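Local coordinates for minor fimbrium anchoring subunit Mfa2 (Porphyromonas gingivalis, PDB 5NFI), which anchors the minor (Mfa1) fimbriae in the outer membrane and regulates their length, supporting filaments that mediate biofilm formation and adhesion to host cells and other bacteria, at residues A[225-229]-A[230-234]. Sequence-based numbering, arbitrary orientation.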
ATOM      1  N   PHE A 225      19.357  -8.952  13.737  1.00 57.38           N
ATOM      2  CA  PHE A 225      19.245  -7.679  13.018  1.00 57.07           C
ATOM      3  C   PHE A 225      17.838  -7.068  13.046  1.00 58.90           C
ATOM      4  O   PHE A 225      16.830  -7.772  12.966  1.00 58.18           O
ATOM      5  CB  PHE A 225      19.704  -7.871  11.578  1.00 54.80           C
ATOM      6  CG  PHE A 225      19.564  -6.646  10.725  1.00 54.43           C
ATOM      7  CD1 PHE A 225      20.493  -5.625  10.798  1.00 55.27           C
ATOM      8  CD2 PHE A 225      18.506  -6.516   9.830  1.00 53.42           C
ATOM      9  CE1 PHE A 225      20.380  -4.497  10.008  1.00 55.20           C
ATOM     10  CE2 PHE A 225      18.389  -5.381   9.033  1.00 53.28           C
ATOM     11  CZ  PHE A 225      19.334  -4.374   9.123  1.00 54.20           C
ATOM     12  N   ARG A 226      17.786  -5.743  13.156  1.00 61.47           N
ATOM     13  CA  ARG A 226      16.529  -5.000  13.131  1.00 62.49           C
ATOM     14  C   ARG A 226      16.748  -3.569  12.635  1.00 62.29           C
ATOM     15  O   ARG A 226      17.608  -2.859  13.146  1.00 64.22           O
ATOM     16  CB  ARG A 226      15.891  -4.989  14.523  1.00 65.48           C
ATOM     17  CG  ARG A 226      15.027  -3.767  14.803  1.00 68.35           C
ATOM     18  CD  ARG A 226      14.363  -3.837  16.170  1.00 71.85           C
ATOM     19  NE  ARG A 226      13.241  -4.776  16.172  1.00 73.76           N
ATOM     20  CZ  ARG A 226      11.957  -4.423  16.097  1.00 76.15           C
ATOM     21  NH1 ARG A 226      11.620  -3.137  16.018  1.00 77.95           N
ATOM     22  NH2 ARG A 226      11.006  -5.355  16.103  1.00 76.05           N
ATOM     23  N   THR A 227      15.984  -3.148  11.630  1.00 60.19           N
ATOM     24  CA  THR A 227      16.022  -1.742  11.186  1.00 60.14           C
ATOM     25  C   THR A 227      14.674  -1.245  10.653  1.00 58.86           C
ATOM     26  O   THR A 227      13.854  -2.030  10.157  1.00 57.64           O
ATOM     27  CB  THR A 227      17.074  -1.510  10.081  1.00 60.64           C
ATOM     28  OG1 THR A 227      17.136  -0.116   9.775  1.00 62.10           O
ATOM     29  CG2 THR A 227      16.713  -2.257   8.814  1.00 59.25           C
ATOM     30  N   ASP A 228      14.434   0.057  10.742  1.00 58.59           N
ATOM     31  CA  ASP A 228      13.251   0.586  10.083  1.00 56.89           C
ATOM     32  C   ASP A 228      13.503   0.763   8.596  1.00 54.21           C
ATOM     33  O   ASP A 228      14.274   1.637   8.189  1.00 55.06           O
ATOM     34  CB  ASP A 228      12.809   1.912  10.680  1.00 59.84           C
ATOM     35  CG  ASP A 228      11.460   2.339  10.162  1.00 61.22           C
ATOM     36  OD1 ASP A 228      10.440   1.960  10.783  1.00 61.69           O
ATOM     37  OD2 ASP A 228      11.414   3.016   9.110  1.00 61.78           O
ATOM     38  N   LEU A 229      12.834  -0.066   7.801  1.00 51.33           N
ATOM     39  CA  LEU A 229      12.946  -0.064   6.348  1.00 50.54           C
ATOM     40  C   LEU A 229      12.729   1.302   5.707  1.00 51.98           C
ATOM     41  O   LEU A 229      13.504   1.725   4.844  1.00 52.66           O
ATOM     42  CB  LEU A 229      11.952  -1.053   5.761  1.00 49.48           C
ATOM     43  CG  LEU A 229      12.152  -1.377   4.285  1.00 49.60           C
ATOM     44  CD1 LEU A 229      13.642  -1.542   3.994  1.00 50.31           C
ATOM     45  CD2 LEU A 229      11.386  -2.646   3.918  1.00 48.04           C
ATOM     46  N   VAL A 230      11.682   1.997   6.127  1.00 52.62           N
ATOM     47  CA  VAL A 230      11.397   3.287   5.542  1.00 54.81           C
ATOM     48  C   VAL A 230      12.494   4.283   5.915  1.00 58.98           C
ATOM     49  O   VAL A 230      12.997   5.017   5.050  1.00 60.52           O
ATOM     50  CB  VAL A 230      10.009   3.808   5.972  1.00 53.98           C
ATOM     51  CG1 VAL A 230       9.832   5.269   5.581  1.00 55.31           C
ATOM     52  CG2 VAL A 230       8.925   2.957   5.341  1.00 51.53           C
ATOM     53  N   GLY A 231      12.873   4.299   7.190  1.00 61.04           N
ATOM     54  CA  GLY A 231      13.956   5.153   7.648  1.00 64.44           C
ATOM     55  C   GLY A 231      15.241   4.931   6.865  1.00 65.44           C
ATOM     56  O   GLY A 231      15.821   5.874   6.324  1.00 67.21           O
ATOM     57  N   ALA A 232      15.674   3.673   6.810  1.00 64.51           N
ATOM     58  CA  ALA A 232      16.814   3.269   5.999  1.00 64.36           C
ATOM     59  C   ALA A 232      16.696   3.855   4.605  1.00 65.89           C
ATOM     60  O   ALA A 232      17.630   4.485   4.111  1.00 67.46           O
ATOM     61  CB  ALA A 232      16.910   1.759   5.927  1.00 61.62           C
ATOM     62  N   ILE A 233      15.538   3.663   3.984  1.00 65.35           N
ATOM     63  CA  ILE A 233      15.314   4.171   2.642  1.00 67.38           C
ATOM     64  C   ILE A 233      15.522   5.671   2.567  1.00 70.95           C
ATOM     65  O   ILE A 233      16.331   6.147   1.785  1.00 72.80           O
ATOM     66  CB  ILE A 233      13.909   3.846   2.152  1.00 67.13           C
ATOM     67  CG1 ILE A 233      13.829   2.367   1.783  1.00 65.37           C
ATOM     68  CG2 ILE A 233      13.537   4.732   0.963  1.00 68.54           C
ATOM     69  CD1 ILE A 233      12.533   1.982   1.150  1.00 64.33           C
ATOM     70  N   LEU A 234      14.818   6.408   3.414  1.00 72.46           N
ATOM     71  CA  LEU A 234      14.829   7.857   3.334  1.00 75.47           C
ATOM     72  C   LEU A 234      16.118   8.484   3.842  1.00 78.04           C
ATOM     73  O   LEU A 234      16.153   9.684   4.129  1.00 80.41           O
ATOM     74  CB  LEU A 234      13.636   8.424   4.093  1.00 76.20           C
ATOM     75  CG  LEU A 234      12.319   8.119   3.372  1.00 75.24           C
ATOM     76  CD1 LEU A 234      11.154   8.879   3.995  1.00 76.43           C
ATOM     77  CD2 LEU A 234      12.420   8.407   1.865  1.00 75.47           C
TER
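The flat group that carries this contact is the D228 carboxylate, and its two oxygens face different partners: at one edge OD2 takes the N-H of G231, while OD1 accepts from the backbone N of N211 on the neighbouring strand 211-217. Off one face stands the backbone N of V230, 3.2 Å from D228 OD2. This is an N-cap, placed where strand 222-228 gives way to helix 229-233, the only helix in the modelled chain, in a β-rich protein of the transthyretin-like clan. The capping bond is 2.7 Å from G231 N to D228 OD2, fairly straight at 167°, and it uses the anti lone pair, the one turned away from OD1. With CG trans to the backbone N (chi1 -170°), the carboxylate swings alongside the first turn; the bond to N211 ties the same group to the adjacent strand 211-217 and should limit its rotation.

Backbone bonds continue the turn, with A232 N to D228 O at 2.8 Å and I233 N to L229 O at 2.9 Å. The latter donor sits 27° off the plane of the L229 carbonyl. One turn apart, L229 and I233 meet loosely, CD1 to CG1 4.5 Å, and both side chains touch I273 of strand 266-273. A232 instead turns its methyl back toward the strand end, with CB 3.5 Å from D228 O and 4.3 Å from T227 OG1.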